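Local coordinates for protein fructose transport system repressor FruR (Pseudomonas putida, PDB 3O74) that probably binds specific DNA sequences as a repressor and activator of transcription, with fructose 1-phosphate as its preferred effector, at residues L211-D216 with V227-Q232; R109-S114 with R263-R268; I123-A128 with V185-V190. All coordinates share one frame; numbering follows the deposited sequence.

The three contacts belong to one subdomain of the periplasmic-binding-protein fold of the LacI family, a mainly parallel sheet with helices on both faces. In the sheet, strands 257-266, 227-231, 210-214, 183-186 and 122-128 lie side by side, so interactions 1 and 3 are strand pairings separated by the pairing of 210-214 with 183-186, their centres about 10 Å apart. In that intervening pairing Thr213 OG1 meets Thr186 OG1 at 2.7 Å. Interaction 2, centred about 7 Å from interaction 1, sets helix 104-116 against the antiparallel strand 257-266; Arg268 NH2 joins Asp216 OD1 in a 2.6 Å salt bridge. Leu111 CD2 lies 3.9 Å from Val185 CG1, linking interactions 2 and 3, whose centres are about 13 Å apart.

Interaction 1. Residues L211-D216 with V227-Q232; sequences LGTFGD and VNAMAQ
Leu211-Phe214 and Val227-Ala231 run side by side as parallel strands, with short axes 21° apart and 4.6 Å at closest approach, and four backbone hydrogen bonds stitch them together. Asn228 is bonded through both its N and its O: the N donates to Leu211 O (3.0 Å) and the O accepts from Thr213 N at 2.8 Å, nearly along the C=O axis. Met230 repeats the pattern two residues on, N to Thr213 O and O from Gly215 N. In that last bond the donor stands above the carbonyl plane, 49° out of it, where the first strand has ended and the chain turns at Gly215 with positive phi. On the face carrying Leu211, Thr213, Val227 and Ala229, Leu211 CD1 touches Val227 CG2 at 3.8 Å while the other branch of Val227, CG1, meets Thr213 CG2 at 3.9 Å; both pairs cross obliquely. Thr213 OG1, anti to the backbone N (chi1 -172°), donates to Phe214 O and also bonds Thr186 OG1 on the next strand. Beyond the strand end, Asp216 CB lies 3.9 Å from Ala229 CB and 4.0 Å from Ala231 CB, and its carboxylate forms a salt bridge with Arg268. Gly215 O comes within 3.1 Å of Ala229 CB and is buried there without a polar partner. The opposite face bears Phe214, selenomethionine Met230 and Asn228, whose OD1 accepts from the backbone N of Arg268 and Ile269. Backbone bonding thus fixes the strand pairing, apolar branches fill the face under helix 189-201, Thr213 ties it to strand 183-186, and Asn228 and Asp216 tie it to the segment after strand 257-266.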
# COMPACT_ATOMS: atom_id res chain seq x y z
N LEU B 211 20.30 -9.87 8.46
CA LEU B 211 18.87 -9.87 8.13
C LEU B 211 18.57 -10.13 6.66
O LEU B 211 19.23 -9.59 5.78
CB LEU B 211 18.21 -8.55 8.53
CG LEU B 211 17.93 -8.30 10.01
CD1 LEU B 211 17.27 -6.94 10.17
CD2 LEU B 211 17.05 -9.40 10.58
N GLY B 212 17.55 -10.95 6.42
CA GLY B 212 17.07 -11.20 5.08
C GLY B 212 15.56 -11.34 5.09
O GLY B 212 14.99 -11.88 6.03
N THR B 213 14.91 -10.85 4.03
CA THR B 213 13.46 -10.84 3.99
C THR B 213 12.92 -11.01 2.58
O THR B 213 13.61 -10.75 1.60
CB THR B 213 12.89 -9.53 4.57
OG1 THR B 213 11.46 -9.62 4.68
CG2 THR B 213 13.24 -8.35 3.67
N PHE B 214 11.67 -11.47 2.49
CA PHE B 214 10.93 -11.42 1.24
C PHE B 214 10.29 -10.05 1.12
O PHE B 214 9.94 -9.43 2.13
CB PHE B 214 9.87 -12.51 1.19
CG PHE B 214 10.40 -13.86 0.81
CD1 PHE B 214 11.24 -14.55 1.67
CD2 PHE B 214 10.06 -14.43 -0.40
CE1 PHE B 214 11.73 -15.80 1.31
CE2 PHE B 214 10.54 -15.67 -0.76
CZ PHE B 214 11.38 -16.36 0.10
N GLY B 215 10.13 -9.57 -0.10
CA GLY B 215 9.65 -8.22 -0.31
C GLY B 215 10.78 -7.24 -0.07
O GLY B 215 11.89 -7.63 0.30
N ASP B 216 10.50 -5.96 -0.28
CA ASP B 216 11.53 -4.95 -0.16
C ASP B 216 10.89 -3.63 0.17
O ASP B 216 9.67 -3.48 0.10
CB ASP B 216 12.32 -4.84 -1.46
CG ASP B 216 13.60 -4.04 -1.31
OD1 ASP B 216 13.95 -3.68 -0.16
OD2 ASP B 216 14.26 -3.77 -2.34
N VAL B 227 19.83 -5.00 5.07
CA VAL B 227 18.89 -6.10 4.92
C VAL B 227 18.84 -6.60 3.48
O VAL B 227 18.56 -5.84 2.56
CB VAL B 227 17.47 -5.66 5.35
CG1 VAL B 227 16.47 -6.80 5.15
CG2 VAL B 227 17.46 -5.19 6.79
N ASN B 228 19.12 -7.89 3.28
CA ASN B 228 18.96 -8.50 1.97
C ASN B 228 17.49 -8.79 1.69
O ASN B 228 16.77 -9.28 2.56
CB ASN B 228 19.77 -9.78 1.86
CG ASN B 228 21.26 -9.52 1.69
OD1 ASN B 228 21.69 -8.37 1.59
ND2 ASN B 228 22.04 -10.58 1.65
N ALA B 229 17.04 -8.48 0.48
CA ALA B 229 15.62 -8.60 0.14
C ALA B 229 15.38 -9.29 -1.20
O ALA B 229 16.08 -9.04 -2.17
CB ALA B 229 14.96 -7.23 0.17
N MSE B 230 14.36 -10.14 -1.23
CA MSE B 230 13.93 -10.81 -2.46
C MSE B 230 12.60 -10.23 -2.91
O MSE B 230 11.55 -10.59 -2.38
CB MSE B 230 13.79 -12.31 -2.22
CG MSE B 230 15.09 -13.08 -2.19
SE MSE B 230 15.81 -13.34 -3.98
CE MSE B 230 17.26 -14.55 -3.53
N ALA B 231 12.63 -9.34 -3.90
CA ALA B 231 11.42 -8.64 -4.35
C ALA B 231 10.73 -9.32 -5.53
O ALA B 231 11.38 -9.89 -6.40
CB ALA B 231 11.74 -7.19 -4.68
N GLN B 232 9.40 -9.24 -5.57
CA GLN B 232 8.62 -9.75 -6.69
C GLN B 232 8.81 -8.88 -7.92
O GLN B 232 8.98 -7.67 -7.80
CB GLN B 232 7.13 -9.77 -6.35
CG GLN B 232 6.73 -10.64 -5.17
CD GLN B 232 5.22 -10.68 -4.98
OE1 GLN B 232 4.46 -10.70 -5.95
NE2 GLN B 232 4.77 -10.70 -3.73

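Interaction 2. Residues R109-S114 with R263-R268; sequences RQLAAS and RTFKQR
The helical turn Arg109-Ser114 packs on strand Thr264-Lys266 with the two short axes 10.5 Å apart and 19° from parallel, and no hydrogen bond passes between the segments. Phe265 carries the contact: its CG is anti to the backbone N (chi1 -157°), and the ring reaches toward the helix. Ser114 meets it at the edge, CB in the ring plane and OG 3.7 Å from Phe265 CZ. That OG sits between the backbone N and carbonyl carbon, donates to Leu111 O at 2.7 Å, and is also bonded to Asn228 ND2, so the hydroxyl is gripped by two partners beside the ring. Leu111 CD1 approaches Phe265 CE2 obliquely at 4.1 Å. Gln110 OE1 lies 4.0 Å from Phe265 CD1, its amide plane turned 76° from the ring, while NE2 is bonded to Asp106 one helical turn back. Gln267, just past the strand, lays CG over one ring face, 3.5 Å above the plane and offset toward the rim, and its NE2 comes within 4.1 Å of Ser114 CB. Gln110 also packs on Met230 of strand 227-231 and Leu111 on Phe214 of strand 210-214, so helix 104-116 lies over three adjacent strands.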
# COMPACT_ATOMS: atom_id res chain seq x y z
N ARG B 109 15.96 -20.10 -0.61
CA ARG B 109 17.22 -20.82 -0.48
C ARG B 109 18.39 -19.86 -0.63
O ARG B 109 19.32 -19.87 0.18
CB ARG B 109 17.32 -21.94 -1.50
CG ARG B 109 18.17 -23.11 -1.03
CD ARG B 109 18.89 -23.81 -2.18
NE ARG B 109 20.01 -23.02 -2.67
CZ ARG B 109 19.99 -22.30 -3.78
NH1 ARG B 109 18.90 -22.27 -4.54
NH2 ARG B 109 21.06 -21.60 -4.14
N GLN B 110 18.34 -19.02 -1.66
CA GLN B 110 19.38 -18.03 -1.90
C GLN B 110 19.46 -17.02 -0.76
O GLN B 110 20.54 -16.62 -0.34
CB GLN B 110 19.13 -17.29 -3.20
CG GLN B 110 19.32 -18.10 -4.46
CD GLN B 110 19.39 -17.23 -5.70
OE1 GLN B 110 20.15 -16.26 -5.73
NE2 GLN B 110 18.60 -17.56 -6.71
N LEU B 111 18.29 -16.61 -0.27
CA LEU B 111 18.22 -15.62 0.80
C LEU B 111 18.94 -16.13 2.05
O LEU B 111 19.79 -15.44 2.61
CB LEU B 111 16.76 -15.28 1.11
CG LEU B 111 16.48 -14.07 2.00
CD1 LEU B 111 17.17 -12.82 1.46
CD2 LEU B 111 14.98 -13.84 2.11
N ALA B 112 18.62 -17.35 2.46
CA ALA B 112 19.23 -17.95 3.64
C ALA B 112 20.73 -18.18 3.43
O ALA B 112 21.54 -17.91 4.31
CB ALA B 112 18.54 -19.25 4.01
N ALA B 113 21.08 -18.67 2.25
CA ALA B 113 22.48 -18.93 1.92
C ALA B 113 23.31 -17.65 1.98
O ALA B 113 24.49 -17.69 2.34
CB ALA B 113 22.59 -19.57 0.55
N SER B 114 22.70 -16.52 1.64
CA SER B 114 23.41 -15.25 1.65
C SER B 114 23.78 -14.82 3.08
O SER B 114 24.75 -14.09 3.28
CB SER B 114 22.61 -14.15 0.94
OG SER B 114 21.57 -13.64 1.76
N ARG B 263 12.16 -13.95 -8.45
CA ARG B 263 12.29 -12.74 -7.66
C ARG B 263 13.65 -12.09 -7.94
O ARG B 263 14.60 -12.77 -8.31
CB ARG B 263 12.16 -13.05 -6.17
CG ARG B 263 10.74 -13.43 -5.74
CD ARG B 263 10.64 -13.66 -4.24
NE ARG B 263 9.26 -13.91 -3.83
CZ ARG B 263 8.46 -13.00 -3.30
NH1 ARG B 263 8.89 -11.77 -3.08
NH2 ARG B 263 7.21 -13.32 -2.97
N THR B 264 13.74 -10.77 -7.76
CA THR B 264 15.01 -10.08 -7.91
C THR B 264 15.72 -9.97 -6.56
O THR B 264 15.09 -9.68 -5.54
CB THR B 264 14.84 -8.69 -8.55
OG1 THR B 264 13.93 -7.91 -7.77
CG2 THR B 264 14.30 -8.83 -9.97
N PHE B 265 17.02 -10.22 -6.55
CA PHE B 265 17.79 -10.20 -5.32
C PHE B 265 18.36 -8.80 -5.07
O PHE B 265 19.11 -8.26 -5.88
CB PHE B 265 18.93 -11.23 -5.38
CG PHE B 265 19.43 -11.67 -4.02
CD1 PHE B 265 20.28 -12.75 -3.91
CD2 PHE B 265 19.04 -11.01 -2.87
CE1 PHE B 265 20.75 -13.16 -2.67
CE2 PHE B 265 19.50 -11.42 -1.63
CZ PHE B 265 20.35 -12.50 -1.53
N LYS B 266 17.97 -8.21 -3.94
CA LYS B 266 18.51 -6.92 -3.53
C LYS B 266 19.45 -7.14 -2.36
O LYS B 266 19.01 -7.29 -1.22
CB LYS B 266 17.39 -5.97 -3.11
CG LYS B 266 17.89 -4.66 -2.54
CD LYS B 266 18.54 -3.79 -3.61
CE LYS B 266 19.47 -2.75 -2.99
NZ LYS B 266 19.14 -1.36 -3.42
N GLN B 267 20.75 -7.18 -2.64
CA GLN B 267 21.75 -7.40 -1.60
C GLN B 267 22.27 -6.09 -1.05
O GLN B 267 22.76 -5.24 -1.80
CB GLN B 267 22.90 -8.26 -2.10
CG GLN B 267 22.62 -9.76 -2.10
CD GLN B 267 23.84 -10.58 -2.45
OE1 GLN B 267 24.32 -10.56 -3.59
NE2 GLN B 267 24.37 -11.30 -1.47
N ARG B 268 22.16 -5.93 0.26
CA ARG B 268 22.65 -4.74 0.93
C ARG B 268 23.75 -5.12 1.91
O ARG B 268 24.46 -4.26 2.42
CB ARG B 268 21.50 -4.03 1.64
CG ARG B 268 20.38 -3.64 0.70
CD ARG B 268 19.16 -3.17 1.45
NE ARG B 268 17.95 -3.28 0.64
CZ ARG B 268 17.25 -2.24 0.21
NH1 ARG B 268 17.62 -1.01 0.54
NH2 ARG B 268 16.16 -2.42 -0.53

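Interaction 3. Residues I123-A128 with V185-V190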
# COMPACT_ATOMS: atom_id res chain seq x y z
N ILE B 123 20.60 -19.36 13.46
CA ILE B 123 19.79 -18.78 12.40
C ILE B 123 18.32 -19.12 12.63
O ILE B 123 18.00 -20.22 13.09
CB ILE B 123 20.23 -19.27 11.00
CG1 ILE B 123 19.47 -18.52 9.91
CG2 ILE B 123 20.04 -20.77 10.87
CD1 ILE B 123 20.05 -18.71 8.52
N ALA B 124 17.44 -18.18 12.31
CA ALA B 124 16.02 -18.40 12.54
C ALA B 124 15.19 -18.02 11.33
O ALA B 124 15.60 -17.20 10.51
CB ALA B 124 15.56 -17.64 13.77
N LEU B 125 14.02 -18.64 11.23
CA LEU B 125 13.03 -18.28 10.24
C LEU B 125 11.79 -17.77 10.95
O LEU B 125 11.28 -18.42 11.87
CB LEU B 125 12.67 -19.50 9.39
CG LEU B 125 11.49 -19.27 8.45
CD1 LEU B 125 11.95 -18.59 7.17
CD2 LEU B 125 10.80 -20.59 8.14
N ILE B 126 11.32 -16.60 10.56
CA ILE B 126 10.08 -16.07 11.08
C ILE B 126 9.08 -15.98 9.93
O ILE B 126 9.31 -15.29 8.94
CB ILE B 126 10.28 -14.70 11.73
CG1 ILE B 126 10.89 -14.86 13.13
CG2 ILE B 126 8.95 -13.94 11.83
CD1 ILE B 126 11.18 -13.54 13.84
N GLY B 127 7.96 -16.68 10.09
CA GLY B 127 6.95 -16.74 9.06
C GLY B 127 5.56 -16.76 9.67
O GLY B 127 5.41 -16.53 10.87
N ALA B 128 4.55 -17.04 8.86
CA ALA B 128 3.17 -17.02 9.31
C ALA B 128 2.31 -17.83 8.36
O ALA B 128 2.71 -18.08 7.22
CB ALA B 128 2.65 -15.58 9.41
N VAL B 185 15.80 -14.77 8.81
CA VAL B 185 15.03 -14.60 7.58
C VAL B 185 13.56 -14.43 7.92
O VAL B 185 13.00 -15.22 8.69
CB VAL B 185 15.18 -15.81 6.64
CG1 VAL B 185 14.22 -15.71 5.46
CG2 VAL B 185 16.61 -15.94 6.16
N THR B 186 12.93 -13.39 7.38
CA THR B 186 11.48 -13.23 7.49
C THR B 186 10.86 -13.52 6.13
O THR B 186 11.38 -13.11 5.09
CB THR B 186 11.09 -11.82 7.95
OG1 THR B 186 11.68 -10.85 7.08
CG2 THR B 186 11.56 -11.56 9.37
N THR B 187 9.74 -14.23 6.14
CA THR B 187 9.09 -14.65 4.90
C THR B 187 8.23 -13.55 4.30
O THR B 187 7.62 -13.73 3.24
CB THR B 187 8.24 -15.90 5.10
OG1 THR B 187 7.16 -15.61 5.99
CG2 THR B 187 9.11 -17.04 5.67
N SER B 188 8.17 -12.40 4.97
CA SER B 188 7.34 -11.30 4.51
C SER B 188 7.81 -9.99 5.12
O SER B 188 8.16 -9.93 6.31
CB SER B 188 5.88 -11.55 4.88
OG SER B 188 5.08 -10.42 4.56
N TYR B 189 7.81 -8.93 4.32
CA TYR B 189 8.27 -7.63 4.81
C TYR B 189 7.47 -7.14 6.01
O TYR B 189 8.03 -6.50 6.90
CB TYR B 189 8.26 -6.57 3.70
CG TYR B 189 8.72 -5.24 4.21
CD1 TYR B 189 10.07 -5.01 4.48
CD2 TYR B 189 7.83 -4.21 4.48
CE1 TYR B 189 10.51 -3.80 4.97
CE2 TYR B 189 8.26 -2.99 4.97
CZ TYR B 189 9.60 -2.79 5.21
OH TYR B 189 10.05 -1.59 5.70
N VAL B 190 6.17 -7.42 6.03
CA VAL B 190 5.35 -6.95 7.14
C VAL B 190 5.78 -7.61 8.45
O VAL B 190 5.69 -7.00 9.52
CB VAL B 190 3.83 -7.17 6.90
CG1 VAL B 190 3.49 -8.65 6.94
CG2 VAL B 190 3.02 -6.42 7.94
O HOH W 1 5.59 -17.73 5.97
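Parallel strand pairing joins Leu125 and Ile126 to Val185 and Thr186 in the buried sheet of this LacI-family subdomain, where the chain leaves strand 183-186 for helix 189-201. Three backbone bonds hold it: Val185 N to Ala124 O at 3.0 Å, Ile126 N to Val185 O at 2.9 Å, and Thr187 N to Ile126 O, the first two almost straight at hydrogen (171° and 172°). Leu125 CD1 works on one face, touching Val185 CG1 at 4.0 Å and Thr187 CG2 at 3.6 Å; the Leu125 and Thr187 side chains cross at about a right angle. On the other face Thr186 CG2 meets Ile126 CB at 4.1 Å. Thr187 lies just past the strand, and its OG1, between the backbone N and carbonyl carbon (chi1 64°), approaches Gly127 CA at 3.3 Å. A water bridges the widening end of the pair, accepting from Ala128 N at 3.1 Å and bonding Thr187 OG1 at 2.6 Å. Ser188 is the N-cap of helix 189-201. Leu111 and Leu115 of helix 104-116 pack on Val185, while Ile126 faces helices 163-177 and 189-201; strand 152-158 pairs with the far edge of strand 122-128.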